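Local coordinates for DNA repair protein RAD14 (Saccharomyces cerevisiae, PDB 5A3D) that binds damaged, kinked DNA through the zinc-containing DNA-binding domain modelled here and is required for the incision step of nucleotide excision repair, at residues F21-C26 with L80-E85; D48-D53 with K92-E97. All coordinates share one frame; numbering follows the deposited sequence.

Interaction 1 (F21-C26 with L80-E85); sequences FKLQVC and LFVRCE. With ZN (zinc ion), chain F; nucleotides of chain D.
F21 and V82 carry the apolar part of this contact: V82 CB sits over one face of the F21 ring, offset toward the rim, in a CH-pi contact 4.0 Å from the ring centroid. The chi1 of 70° on V82 puts CG1 between its backbone N and carbonyl carbon, and from there CG1 reaches F21 CD1 at 3.5 Å. Beside this pair L23 CD1 packs against V82 CG2 at 4.3 Å and against C84 SG at 4.0 Å. The two segments join different parts of the domain: 21-26 lies in the zinc-finger loop between helices 15-19 and 27-32, while 80-85 spans the end of the middle strand of the antiparallel sheet and the start of helix 83-94, with V82 at its N-cap. Of the polar atoms, L80 O lies in the ring plane, 3.5 Å from F21 CZ. E85 OE2 stands farther off, near the plane on the CD1 side, and its hydrogen bond goes to H63 ND1. C26 SG binds the zinc ion at 2.3 Å, a site completed by C4, C7 and C29, and L80 CD1 packs on the guanine of DG1 of chain D, 3.8 Å from N1.

Interaction 2 (D48-D53 with K92-E97); sequences DYFLTD and KKWGGE
W94 and K93, neighbours at the end of helix 83-94, donate hydrogen bonds to the backbone carbonyls of Y49, the last residue of helix 42-49, and of F50, the first beyond it. W94 CG stands anti to its own carbonyl carbon, beside the backbone N (chi1 -69°), and from there the indole turns its NE1 edge to the carbonyls: NE1 bonds Y49 O at 2.9 Å, with an N-H...O angle of 152°. Y49 O lies close to the indole plane, although NE1 itself is tilted 35° from the carbonyl plane. The next carbonyl, F50 O, takes K93 NZ at 3.0 Å, here within the carbonyl plane. K93 gets there by stretching out: CG is anti to the backbone N, and the chain stays extended to NZ, which also forms a salt bridge with E55. On the way CG passes over the centre of one face of the W94 ring, 3.7 Å above its plane, and CD brushes L51 CD2 at 4.0 Å. F50 has positive phi, as the first residue to leave the helix, and its CB meets W94 CZ2 at 3.5 Å. An alanine at W94 would probably leave Y49 O without its indole donor and open a gap between F50 CB and the K93 chain. T52 CG2 lies near K93 NZ, and T52 also packs on a DNA phosphate. The contact ties the C-terminal end of helix 42-49 to the junction of helices 83-94 and 96-113: Y49 and L51 pack on V86 of the former, while F50 and W94 meet L100 of the latter.

In the fold
Helix 83-94 is common to both contacts: interaction 1 uses its first turn and interaction 2 its last, with centres 18 Å apart. They meet directly, since R83 NH1 of the first probably hydrogen-bonds Y49 OH of the second. Interaction 1 lies nearer the centre of the chain, and four of its seven touching residues are buried; it joins zinc finger to sheet by apolar packing, without a hydrogen bond between its segments. Interaction 2 is further out, with two of six buried, and relies on side-chain donors reaching backbone carbonyls where one helix ends beside another. Both lie close to the bound DNA.

Interaction 1 (F21-C26 with L80-E85)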
loop_
_atom_site.group_PDB
_atom_site.type_symbol
_atom_site.label_atom_id
_atom_site.label_comp_id
_atom_site.label_asym_id
_atom_site.label_seq_id
_atom_site.Cartn_x
_atom_site.Cartn_y
_atom_site.Cartn_z
ATOM N N PHE B 21 -14.159 11.936 -20.117
ATOM C CA PHE B 21 -13.511 10.873 -20.808
ATOM C C PHE B 21 -13.018 11.310 -22.211
ATOM O O PHE B 21 -12.385 10.496 -22.895
ATOM C CB PHE B 21 -14.412 9.680 -20.891
ATOM C CG PHE B 21 -14.723 9.070 -19.559
ATOM C CD1 PHE B 21 -13.786 8.301 -18.926
ATOM C CD2 PHE B 21 -15.903 9.371 -18.904
ATOM C CE1 PHE B 21 -14.001 7.793 -17.629
ATOM C CE2 PHE B 21 -16.217 8.768 -17.683
ATOM C CZ PHE B 21 -15.207 8.046 -16.991
ATOM N N LYS B 22 -13.332 12.548 -22.628
ATOM C CA LYS B 22 -12.832 13.132 -23.870
ATOM C C LYS B 22 -13.322 12.417 -25.111
ATOM O O LYS B 22 -12.585 12.234 -26.068
ATOM C CB LYS B 22 -11.280 13.208 -23.855
ATOM C CG LYS B 22 -10.736 13.584 -22.530
ATOM C CD LYS B 22 -11.118 15.014 -22.199
ATOM C CE LYS B 22 -10.566 15.274 -20.803
ATOM N NZ LYS B 22 -10.979 16.602 -20.241
ATOM N N LEU B 23 -14.579 12.055 -25.088
ATOM C CA LEU B 23 -15.179 11.262 -26.191
ATOM C C LEU B 23 -16.277 12.101 -26.781
ATOM O O LEU B 23 -17.157 12.564 -26.044
ATOM C CB LEU B 23 -15.721 9.957 -25.639
ATOM C CG LEU B 23 -14.660 8.922 -25.239
ATOM C CD1 LEU B 23 -15.288 7.728 -24.505
ATOM C CD2 LEU B 23 -13.927 8.448 -26.443
ATOM N N GLN B 24 -16.171 12.374 -28.060
ATOM C CA GLN B 24 -17.237 13.048 -28.797
ATOM C C GLN B 24 -18.399 12.095 -29.160
ATOM O O GLN B 24 -18.486 11.637 -30.334
ATOM C CB GLN B 24 -16.659 13.708 -30.050
ATOM C CG GLN B 24 -15.744 14.859 -29.704
ATOM C CD GLN B 24 -16.228 16.105 -30.415
ATOM O OE1 GLN B 24 -15.896 16.326 -31.605
ATOM N NE2 GLN B 24 -17.082 16.912 -29.710
ATOM N N VAL B 25 -19.161 11.726 -28.136
ATOM C CA VAL B 25 -20.235 10.696 -28.222
ATOM C C VAL B 25 -21.470 11.214 -27.527
ATOM O O VAL B 25 -21.365 11.804 -26.458
ATOM C CB VAL B 25 -19.794 9.365 -27.563
ATOM C CG1 VAL B 25 -20.911 8.336 -27.682
ATOM C CG2 VAL B 25 -18.572 8.880 -28.294
ATOM N N CYS B 26 -22.609 11.143 -28.203
ATOM C CA CYS B 26 -23.863 11.616 -27.636
ATOM C C CYS B 26 -24.404 10.610 -26.614
ATOM O O CYS B 26 -24.038 9.412 -26.609
ATOM C CB CYS B 26 -24.926 11.906 -28.742
ATOM S SG CYS B 26 -25.623 10.523 -29.539
ATOM N N LEU B 80 -15.426 5.662 -11.387
ATOM C CA LEU B 80 -16.085 5.161 -12.589
ATOM C C LEU B 80 -15.087 5.346 -13.760
ATOM O O LEU B 80 -14.550 6.429 -14.004
ATOM C CB LEU B 80 -17.402 5.810 -12.863
ATOM C CG LEU B 80 -18.468 5.689 -11.716
ATOM C CD1 LEU B 80 -19.672 6.520 -12.046
ATOM C CD2 LEU B 80 -18.817 4.240 -11.607
ATOM N N PHE B 81 -14.928 4.285 -14.462
ATOM C CA PHE B 81 -13.959 4.153 -15.608
ATOM C C PHE B 81 -14.799 3.806 -16.876
ATOM O O PHE B 81 -15.826 3.119 -16.739
ATOM C CB PHE B 81 -12.947 3.071 -15.352
ATOM C CG PHE B 81 -12.095 3.333 -14.174
ATOM C CD1 PHE B 81 -12.573 3.033 -12.907
ATOM C CD2 PHE B 81 -10.821 3.891 -14.306
ATOM C CE1 PHE B 81 -11.754 3.208 -11.788
ATOM C CE2 PHE B 81 -10.042 4.115 -13.145
ATOM C CZ PHE B 81 -10.520 3.769 -11.893
ATOM N N VAL B 82 -14.332 4.268 -18.032
ATOM C CA VAL B 82 -15.083 3.999 -19.312
ATOM C C VAL B 82 -14.580 2.660 -19.868
ATOM O O VAL B 82 -13.348 2.386 -19.974
ATOM C CB VAL B 82 -15.130 5.173 -20.351
ATOM C CG1 VAL B 82 -13.811 5.484 -21.016
ATOM C CG2 VAL B 82 -16.230 4.926 -21.389
ATOM N N ARG B 83 -15.554 1.854 -20.262
ATOM C CA ARG B 83 -15.250 0.521 -20.691
ATOM C C ARG B 83 -14.176 0.522 -21.770
ATOM O O ARG B 83 -13.276 -0.284 -21.681
ATOM C CB ARG B 83 -16.466 -0.295 -21.097
ATOM C CG ARG B 83 -15.991 -1.685 -21.461
ATOM C CD ARG B 83 -17.074 -2.620 -21.877
ATOM N NE ARG B 83 -18.181 -2.806 -21.013
ATOM C CZ ARG B 83 -18.175 -3.653 -20.000
ATOM N NH1 ARG B 83 -17.051 -4.324 -19.720
ATOM N NH2 ARG B 83 -19.281 -3.822 -19.270
ATOM N N CYS B 84 -14.269 1.400 -22.773
ATOM C CA CYS B 84 -13.335 1.273 -23.900
ATOM C C CYS B 84 -11.848 1.445 -23.432
ATOM O O CYS B 84 -10.989 0.803 -23.958
ATOM C CB CYS B 84 -13.706 2.230 -25.034
ATOM S SG CYS B 84 -13.786 3.978 -24.610
ATOM N N GLU B 85 -11.605 2.338 -22.482
ATOM C CA GLU B 85 -10.229 2.525 -21.897
ATOM C C GLU B 85 -9.726 1.320 -21.120
ATOM O O GLU B 85 -8.614 0.784 -21.319
ATOM C CB GLU B 85 -10.241 3.732 -20.981
ATOM C CG GLU B 85 -10.208 5.011 -21.737
ATOM C CD GLU B 85 -10.053 6.245 -20.853
ATOM O OE1 GLU B 85 -9.735 6.140 -19.640
ATOM O OE2 GLU B 85 -10.208 7.378 -21.450
HETATM ZN ZN ZN F . -24.541 9.724 -31.422
ATOM O "O5'" DG D 1 -26.795 0.374 -5.654
ATOM C "C5'" DG D 1 -25.788 1.274 -6.169
ATOM C "C4'" DG D 1 -25.013 0.591 -7.275
ATOM O "O4'" DG D 1 -25.374 0.873 -8.653
ATOM C "C3'" DG D 1 -23.505 0.347 -7.198
ATOM O "O3'" DG D 1 -23.207 -0.996 -6.748
ATOM C "C2'" DG D 1 -23.007 0.631 -8.611
ATOM C "C1'" DG D 1 -24.201 1.195 -9.386
ATOM N N9 DG D 1 -24.144 2.644 -9.550
ATOM C C8 DG D 1 -24.386 3.611 -8.602
ATOM N N7 DG D 1 -24.204 4.824 -9.051
ATOM C C5 DG D 1 -23.780 4.647 -10.362
ATOM C C6 DG D 1 -23.427 5.601 -11.354
ATOM O O6 DG D 1 -23.403 6.838 -11.264
ATOM N N1 DG D 1 -23.084 4.987 -12.556
ATOM C C2 DG D 1 -23.066 3.630 -12.772
ATOM N N2 DG D 1 -22.714 3.233 -14.004
ATOM N N3 DG D 1 -23.365 2.728 -11.848
ATOM C C4 DG D 1 -23.729 3.304 -10.682
#

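Interaction 2 (D48-D53 with K92-E97)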
loop_
_atom_site.group_PDB
_atom_site.type_symbol
_atom_site.label_atom_id
_atom_site.label_comp_id
_atom_site.label_asym_id
_atom_site.label_seq_id
_atom_site.Cartn_x
_atom_site.Cartn_y
_atom_site.Cartn_z
ATOM N N ASP B 48 -13.723 -7.765 -13.494
ATOM C CA ASP B 48 -13.953 -8.064 -14.902
ATOM C C ASP B 48 -12.675 -8.142 -15.739
ATOM O O ASP B 48 -12.589 -8.946 -16.669
ATOM C CB ASP B 48 -14.862 -7.020 -15.550
ATOM C CG ASP B 48 -16.273 -7.032 -14.985
ATOM O OD1 ASP B 48 -16.581 -7.930 -14.140
ATOM O OD2 ASP B 48 -17.034 -6.065 -15.360
ATOM N N TYR B 49 -11.688 -7.315 -15.429
ATOM C CA TYR B 49 -10.521 -7.196 -16.283
ATOM C C TYR B 49 -9.189 -7.554 -15.620
ATOM O O TYR B 49 -8.111 -7.375 -16.220
ATOM C CB TYR B 49 -10.462 -5.781 -16.881
ATOM C CG TYR B 49 -11.590 -5.534 -17.849
ATOM C CD1 TYR B 49 -11.577 -6.074 -19.121
ATOM C CD2 TYR B 49 -12.665 -4.753 -17.490
ATOM C CE1 TYR B 49 -12.613 -5.825 -20.013
ATOM C CE2 TYR B 49 -13.735 -4.556 -18.368
ATOM C CZ TYR B 49 -13.687 -5.045 -19.627
ATOM O OH TYR B 49 -14.732 -4.831 -20.545
ATOM N N PHE B 50 -9.281 -7.954 -14.367
ATOM C CA PHE B 50 -8.142 -8.300 -13.537
ATOM C C PHE B 50 -7.121 -7.185 -13.446
ATOM O O PHE B 50 -5.917 -7.426 -13.462
ATOM C CB PHE B 50 -7.579 -9.626 -14.002
ATOM C CG PHE B 50 -8.635 -10.692 -14.137
ATOM C CD1 PHE B 50 -9.381 -11.105 -13.050
ATOM C CD2 PHE B 50 -8.898 -11.261 -15.370
ATOM C CE1 PHE B 50 -10.362 -12.072 -13.172
ATOM C CE2 PHE B 50 -9.879 -12.233 -15.515
ATOM C CZ PHE B 50 -10.637 -12.618 -14.404
ATOM N N LEU B 51 -7.597 -5.938 -13.337
ATOM C CA LEU B 51 -6.665 -4.802 -13.245
ATOM C C LEU B 51 -6.395 -4.609 -11.795
ATOM O O LEU B 51 -7.266 -4.882 -10.979
ATOM C CB LEU B 51 -7.205 -3.486 -13.914
ATOM C CG LEU B 51 -7.524 -3.713 -15.416
ATOM C CD1 LEU B 51 -7.907 -2.371 -16.051
ATOM C CD2 LEU B 51 -6.444 -4.400 -16.235
ATOM N N THR B 52 -5.213 -4.096 -11.471
ATOM C CA THR B 52 -4.836 -3.864 -10.028
ATOM C C THR B 52 -5.009 -2.483 -9.540
ATOM O O THR B 52 -5.203 -1.554 -10.321
ATOM C CB THR B 52 -3.352 -4.177 -9.827
ATOM O OG1 THR B 52 -2.585 -3.208 -10.537
ATOM C CG2 THR B 52 -3.060 -5.501 -10.360
ATOM N N ASP B 53 -4.905 -2.308 -8.230
ATOM C CA ASP B 53 -4.922 -0.959 -7.688
ATOM C C ASP B 53 -3.893 -0.044 -8.276
ATOM O O ASP B 53 -4.283 1.066 -8.624
ATOM C CB ASP B 53 -4.888 -0.873 -6.136
ATOM C CG ASP B 53 -6.178 -1.183 -5.521
ATOM O OD1 ASP B 53 -7.221 -0.796 -6.051
ATOM O OD2 ASP B 53 -6.157 -1.852 -4.454
ATOM N N LYS B 92 -4.194 -5.338 -23.697
ATOM C CA LYS B 92 -2.733 -5.203 -23.790
ATOM C C LYS B 92 -2.032 -6.028 -22.678
ATOM O O LYS B 92 -1.012 -6.697 -22.913
ATOM C CB LYS B 92 -2.344 -3.723 -23.762
ATOM C CG LYS B 92 -0.919 -3.387 -23.342
ATOM C CD LYS B 92 -0.861 -2.228 -22.332
ATOM C CE LYS B 92 -0.827 -2.667 -20.841
ATOM N NZ LYS B 92 0.523 -3.099 -20.286
ATOM N N LYS B 93 -2.571 -5.980 -21.475
ATOM C CA LYS B 93 -2.007 -6.705 -20.358
ATOM C C LYS B 93 -2.087 -8.217 -20.472
ATOM O O LYS B 93 -1.212 -8.930 -19.958
ATOM C CB LYS B 93 -2.668 -6.255 -19.041
ATOM C CG LYS B 93 -2.442 -7.116 -17.812
ATOM C CD LYS B 93 -3.016 -6.463 -16.563
ATOM C CE LYS B 93 -2.404 -7.006 -15.288
ATOM N NZ LYS B 93 -3.075 -6.646 -14.025
ATOM N N TRP B 94 -3.146 -8.708 -21.086
ATOM C CA TRP B 94 -3.462 -10.089 -20.975
ATOM C C TRP B 94 -3.283 -10.798 -22.286
ATOM O O TRP B 94 -3.182 -12.001 -22.269
ATOM C CB TRP B 94 -4.893 -10.310 -20.470
ATOM C CG TRP B 94 -5.091 -9.900 -19.040
ATOM C CD1 TRP B 94 -5.955 -8.972 -18.584
ATOM C CD2 TRP B 94 -4.391 -10.399 -17.896
ATOM N NE1 TRP B 94 -5.878 -8.875 -17.217
ATOM C CE2 TRP B 94 -4.900 -9.720 -16.772
ATOM C CE3 TRP B 94 -3.384 -11.336 -17.717
ATOM C CZ2 TRP B 94 -4.440 -9.955 -15.489
ATOM C CZ3 TRP B 94 -2.914 -11.571 -16.455
ATOM C CH2 TRP B 94 -3.443 -10.882 -15.348
ATOM N N GLY B 95 -3.237 -10.065 -23.401
ATOM C CA GLY B 95 -3.111 -10.676 -24.714
ATOM C C GLY B 95 -4.466 -10.830 -25.352
ATOM O O GLY B 95 -4.907 -11.950 -25.607
ATOM N N GLY B 96 -5.158 -9.691 -25.520
ATOM C CA GLY B 96 -6.440 -9.664 -26.200
ATOM C C GLY B 96 -7.536 -10.307 -25.385
ATOM O O GLY B 96 -7.315 -10.738 -24.259
ATOM N N GLU B 97 -8.716 -10.354 -25.985
ATOM C CA GLU B 97 -9.888 -10.954 -25.407
ATOM C C GLU B 97 -9.570 -12.401 -25.025
ATOM O O GLU B 97 -10.045 -12.943 -23.993
ATOM C CB GLU B 97 -11.008 -10.912 -26.462
ATOM C CG GLU B 97 -12.441 -11.087 -25.942
ATOM C CD GLU B 97 -13.507 -10.670 -26.978
ATOM O OE1 GLU B 97 -13.618 -11.321 -28.051
ATOM O OE2 GLU B 97 -14.230 -9.668 -26.728
#